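Local atomic coordinates of methyl-accepting chemotaxis protein (Vibrio cholerae, PDB entry 6CEQ), a protein that probably senses oxygen through haem bound in its PAS domains and passes the signal on as a chemoreceptor. Residues Thr7-Ala12 against Ala104-Asp109. Numbering follows the deposited sequence.
Sequences TNLMMA and ALQLVD. Unlike the reference sequence in segment 104-109: L107 (reference Trp). With HEM (protoporphyrin IX containing Fe), chain D.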
ATOM      1  N   THR A   7      -9.510  -2.422   8.867  1.00 20.43           N
ATOM      2  CA  THR A   7      -8.954  -3.034   7.664  1.00 22.11           C
ATOM      3  C   THR A   7      -8.550  -1.926   6.699  1.00 19.98           C
ATOM      4  O   THR A   7      -9.417  -1.240   6.153  1.00 23.46           O
ATOM      5  CB  THR A   7      -9.982  -3.965   7.022  1.00 25.77           C
ATOM      6  OG1 THR A   7     -10.430  -4.925   7.985  1.00 34.78           O
ATOM      7  CG2 THR A   7      -9.383  -4.693   5.833  1.00 25.52           C
ATOM      8  N   ASN A   8      -7.243  -1.740   6.508  1.00 16.34           N
ATOM      9  CA  ASN A   8      -6.685  -0.745   5.589  1.00 19.11           C
ATOM     10  C   ASN A   8      -6.132  -1.462   4.367  1.00 21.49           C
ATOM     11  O   ASN A   8      -5.177  -2.240   4.487  1.00 20.96           O
ATOM     12  CB  ASN A   8      -5.573   0.070   6.247  1.00 18.41           C
ATOM     13  CG  ASN A   8      -6.018   0.720   7.526  1.00 29.35           C
ATOM     14  OD1 ASN A   8      -7.008   1.448   7.548  1.00 23.46           O
ATOM     15  ND2 ASN A   8      -5.305   0.450   8.608  1.00 24.34           N
ATOM     16  N   LEU A   9      -6.720  -1.197   3.201  1.00 15.24           N
ATOM     17  CA  LEU A   9      -6.416  -1.951   1.990  1.00 15.12           C
ATOM     18  C   LEU A   9      -6.099  -1.022   0.827  1.00 16.88           C
ATOM     19  O   LEU A   9      -6.739   0.022   0.652  1.00 14.54           O
ATOM     20  CB  LEU A   9      -7.585  -2.854   1.572  1.00 18.28           C
ATOM     21  CG  LEU A   9      -8.077  -3.961   2.501  1.00 32.07           C
ATOM     22  CD1 LEU A   9      -9.226  -4.687   1.824  1.00 31.25           C
ATOM     23  CD2 LEU A   9      -6.958  -4.934   2.866  1.00 29.90           C
ATOM     24  N   MET A  10      -5.137  -1.436   0.006  1.00 14.90           N
ATOM     25  CA  MET A  10      -4.746  -0.696  -1.187  1.00 19.53           C
ATOM     26  C   MET A  10      -4.413  -1.716  -2.268  1.00 21.85           C
ATOM     27  O   MET A  10      -3.734  -2.700  -1.975  1.00 20.19           O
ATOM     28  CB  MET A  10      -3.542   0.198  -0.866  1.00 23.03           C
ATOM     29  CG  MET A  10      -3.036   1.074  -1.960  1.00 30.01           C
ATOM     30  SD  MET A  10      -1.961   2.310  -1.202  1.00 27.41           S
ATOM     31  CE  MET A  10      -1.075   1.400   0.025  1.00 24.69           C
ATOM     32  N   MET A  11      -4.884  -1.500  -3.502  1.00 15.47           N
ATOM     33  CA  MET A  11      -4.664  -2.440  -4.604  1.00 16.23           C
ATOM     34  C   MET A  11      -3.936  -1.771  -5.769  1.00 18.60           C
ATOM     35  O   MET A  11      -4.174  -0.597  -6.069  1.00 18.51           O
ATOM     36  CB  MET A  11      -6.001  -3.016  -5.103  1.00 25.28           C
ATOM     37  CG  MET A  11      -6.791  -3.789  -4.050  1.00 31.76           C
ATOM     38  SD  MET A  11      -8.570  -3.733  -4.337  1.00 49.02           S
ATOM     39  CE  MET A  11      -8.663  -3.884  -6.116  1.00 39.54           C
ATOM     40  N   ALA A  12      -3.061  -2.524  -6.443  1.00 20.06           N
ATOM     41  CA  ALA A  12      -2.364  -2.031  -7.629  1.00 20.74           C
ATOM     42  C   ALA A  12      -2.405  -3.086  -8.731  1.00 23.66           C
ATOM     43  O   ALA A  12      -2.647  -4.265  -8.475  1.00 20.82           O
ATOM     44  CB  ALA A  12      -0.908  -1.657  -7.312  1.00 18.98           C
ATOM     45  N   ALA A 104      -2.434  -6.839  -3.670  1.00 17.89           N
ATOM     46  CA  ALA A 104      -3.283  -6.188  -2.678  1.00 18.30           C
ATOM     47  C   ALA A 104      -2.495  -6.067  -1.382  1.00 18.37           C
ATOM     48  O   ALA A 104      -1.843  -7.023  -0.956  1.00 21.92           O
ATOM     49  CB  ALA A 104      -4.577  -6.969  -2.448  1.00 21.17           C
ATOM     50  N   LEU A 105      -2.546  -4.891  -0.773  1.00 14.58           N
ATOM     51  CA  LEU A 105      -1.803  -4.578   0.435  1.00 15.88           C
ATOM     52  C   LEU A 105      -2.776  -4.362   1.580  1.00 18.93           C
ATOM     53  O   LEU A 105      -3.749  -3.612   1.432  1.00 23.24           O
ATOM     54  CB  LEU A 105      -0.990  -3.298   0.275  1.00 20.48           C
ATOM     55  CG  LEU A 105       0.430  -3.138  -0.235  1.00 24.65           C
ATOM     56  CD1 LEU A 105       0.938  -1.846   0.349  1.00 28.17           C
ATOM     57  CD2 LEU A 105       1.346  -4.293   0.145  1.00 18.32           C
ATOM     58  N   GLN A 106      -2.516  -4.997   2.711  1.00 17.78           N
ATOM     59  CA  GLN A 106      -3.196  -4.664   3.960  1.00 17.05           C
ATOM     60  C   GLN A 106      -2.172  -4.082   4.924  1.00 19.99           C
ATOM     61  O   GLN A 106      -1.096  -4.658   5.110  1.00 21.80           O
ATOM     62  CB  GLN A 106      -3.876  -5.881   4.585  1.00 19.67           C
ATOM     63  CG  GLN A 106      -4.642  -5.533   5.855  1.00 20.89           C
ATOM     64  CD  GLN A 106      -5.682  -6.571   6.230  1.00 23.38           C
ATOM     65  OE1 GLN A 106      -5.907  -7.535   5.502  1.00 21.97           O
ATOM     66  NE2 GLN A 106      -6.326  -6.371   7.379  1.00 33.59           N
ATOM     67  N   LEU A 107      -2.504  -2.952   5.540  1.00 16.43           N
ATOM     68  CA  LEU A 107      -1.613  -2.284   6.480  1.00 20.75           C
ATOM     69  C   LEU A 107      -2.263  -2.273   7.853  1.00 19.78           C
ATOM     70  O   LEU A 107      -3.410  -1.826   7.993  1.00 24.81           O
ATOM     71  CB  LEU A 107      -1.312  -0.850   6.040  1.00 17.56           C
ATOM     72  CG  LEU A 107      -0.581  -0.640   4.709  1.00 20.93           C
ATOM     73  CD1 LEU A 107      -0.423   0.836   4.444  1.00 24.58           C
ATOM     74  CD2 LEU A 107       0.789  -1.315   4.694  1.00 20.30           C
ATOM     75  N   VAL A 108      -1.534  -2.748   8.860  1.00 14.19           N
ATOM     76  CA  VAL A 108      -1.982  -2.686  10.247  1.00 16.94           C
ATOM     77  C   VAL A 108      -1.172  -1.604  10.946  1.00 17.31           C
ATOM     78  O   VAL A 108       0.058  -1.702  11.047  1.00 17.90           O
ATOM     79  CB  VAL A 108      -1.835  -4.040  10.961  1.00 19.36           C
ATOM     80  CG1 VAL A 108      -2.187  -3.899  12.445  1.00 18.63           C
ATOM     81  CG2 VAL A 108      -2.711  -5.093  10.289  1.00 17.41           C
ATOM     82  N   ASP A 109      -1.860  -0.577  11.436  1.00 18.98           N
ATOM     83  CA  ASP A 109      -1.203   0.596  11.997  1.00 20.02           C
ATOM     84  C   ASP A 109      -0.600   0.257  13.352  1.00 26.80           C
ATOM     85  O   ASP A 109      -1.318  -0.155  14.265  1.00 27.41           O
ATOM     86  CB  ASP A 109      -2.221   1.730  12.132  1.00 18.26           C
ATOM     87  CG  ASP A 109      -1.586   3.066  12.469  1.00 32.44           C
ATOM     88  OD1 ASP A 109      -2.330   4.065  12.544  1.00 31.52           O
ATOM     89  OD2 ASP A 109      -0.360   3.130  12.671  1.00 26.41           O
TER
HETATM   90  CHA HEM D 401       6.980  -0.621   1.697  1.00 15.68           C
HETATM   91  CHB HEM D 401       4.336  -2.318  -1.989  1.00 18.23           C
HETATM   92  CHC HEM D 401       1.703   1.791  -1.736  1.00 17.78           C
HETATM   93  CHD HEM D 401       5.507   3.840   0.459  1.00 20.13           C
HETATM   94  C1A HEM D 401       6.388  -1.466   0.784  1.00 21.77           C
HETATM   95  C2A HEM D 401       6.571  -2.862   0.742  1.00 19.70           C
HETATM   96  C3A HEM D 401       5.832  -3.349  -0.291  1.00 21.09           C
HETATM   97  C4A HEM D 401       5.188  -2.257  -0.904  1.00 20.82           C
HETATM   98  CMA HEM D 401       5.727  -4.794  -0.706  1.00 21.72           C
HETATM   99  CAA HEM D 401       7.431  -3.673   1.677  1.00 17.89           C
HETATM  100  CBA HEM D 401       8.902  -3.505   1.291  1.00 21.96           C
HETATM  101  CGA HEM D 401       9.771  -4.179   2.321  1.00 31.32           C
HETATM  102  O1A HEM D 401       9.392  -4.247   3.511  1.00 26.50           O
HETATM  103  O2A HEM D 401      10.871  -4.670   1.986  1.00 24.62           O
HETATM  104  C1B HEM D 401       3.338  -1.349  -2.169  1.00 17.83           C
HETATM  105  C2B HEM D 401       2.197  -1.565  -2.987  1.00 19.17           C
HETATM  106  C3B HEM D 401       1.442  -0.431  -2.934  1.00 23.30           C
HETATM  107  C4B HEM D 401       2.166   0.506  -2.042  1.00 19.54           C
HETATM  108  CMB HEM D 401       1.880  -2.814  -3.767  1.00 23.06           C
HETATM  109  CAB HEM D 401       0.163  -0.184  -3.624  1.00 25.29           C
HETATM  110  CBB HEM D 401      -0.774  -1.127  -3.644  1.00 22.05           C
HETATM  111  C1C HEM D 401       2.515   2.744  -1.130  1.00 21.93           C
HETATM  112  C2C HEM D 401       2.195   4.094  -0.914  1.00 20.91           C
HETATM  113  C3C HEM D 401       3.284   4.681  -0.285  1.00 20.50           C
HETATM  114  C4C HEM D 401       4.272   3.671  -0.120  1.00 19.52           C
HETATM  115  CMC HEM D 401       0.907   4.778  -1.294  1.00 17.27           C
HETATM  116  CAC HEM D 401       3.395   6.089   0.135  1.00 20.99           C
HETATM  117  CBC HEM D 401       2.351   6.706   0.679  1.00 33.42           C
HETATM  118  C1D HEM D 401       6.173   2.757   1.039  1.00 16.61           C
HETATM  119  C2D HEM D 401       7.240   2.932   2.031  1.00 21.53           C
HETATM  120  C3D HEM D 401       7.646   1.696   2.374  1.00 19.07           C
HETATM  121  C4D HEM D 401       6.828   0.759   1.594  1.00 16.88           C
HETATM  122  CMD HEM D 401       7.775   4.239   2.560  1.00 19.79           C
HETATM  123  CAD HEM D 401       8.727   1.344   3.362  1.00 22.40           C
HETATM  124  CBD HEM D 401      10.055   1.947   2.904  1.00 31.11           C
HETATM  125  CGD HEM D 401      10.386   1.448   1.521  1.00 35.39           C
HETATM  126  O1D HEM D 401      10.421   2.246   0.559  1.00 27.03           O
HETATM  127  O2D HEM D 401      10.627   0.234   1.335  1.00 52.07           O
HETATM  128  NA  HEM D 401       5.537  -1.115  -0.233  1.00 14.51           N
HETATM  129  NB  HEM D 401       3.282  -0.121  -1.632  1.00 18.46           N
HETATM  130  NC  HEM D 401       3.770   2.511  -0.645  1.00 16.69           N
HETATM  131  ND  HEM D 401       5.975   1.448   0.820  1.00 19.67           N
HETATM  132 FE   HEM D 401       4.732   0.688  -0.343  1.00 19.08          FE
HETATM  133  O   HOH W   1      -5.751  -3.483   8.358  1.00 19.59           O
HETATM  134  O   HOH W   2       3.020   0.281   1.506  1.00 18.86           O
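T7 meets Q106 at the open margin of the two antiparallel strands, its CG2 lying 3.8 Å from Q106 NE2. Next along, N8 O accepts a hydrogen bond from L107 N, while N8 N donates to a water that also accepts one from Q106 NE2 and donates to L107 O. The carboxamide adds a bond of its own: N8 ND2 donates to that same L107 O at 3.0 Å, the acceptor lying close to the amide plane, and chi1 (-55°) sets CG beside the backbone N. L107 O is thus gripped by both water and side chain. L9 and Q106 form a non-hydrogen-bonded pair on the face turned away from the haem. There L9 CD2 rests against the Q106 chain at CB (3.7 Å) and CG, while the glutamine amide reaches the water.

M10 and L105 pair through two backbone bonds, M10 N to L105 O (2.9 Å) and L105 N to M10 O (2.8 Å). Their side chains lie side by side toward the porphyrin; L107, which differs from the reference sequence, has its side chain on the same face. M10 bends at chi3 (40°), bringing CE within 3.3 Å of the haem methine carbon CHC and 3.8 Å of L105 CD1, which lies over the face of pyrrole ring B. Flexible, unbranched methionine and branched leucine both suit the flat apolar face of the porphyrin. M11 returns to the outer face, where its CG loosely touches A104 CB, 4.2 Å away, before its chain turns off, while A12 CB touches the vinyl carbon CBB. Strands 8-12 and 100-109 are neighbours in the five-stranded antiparallel sheet of the PAS fold, whose inner face here walls the haem pocket.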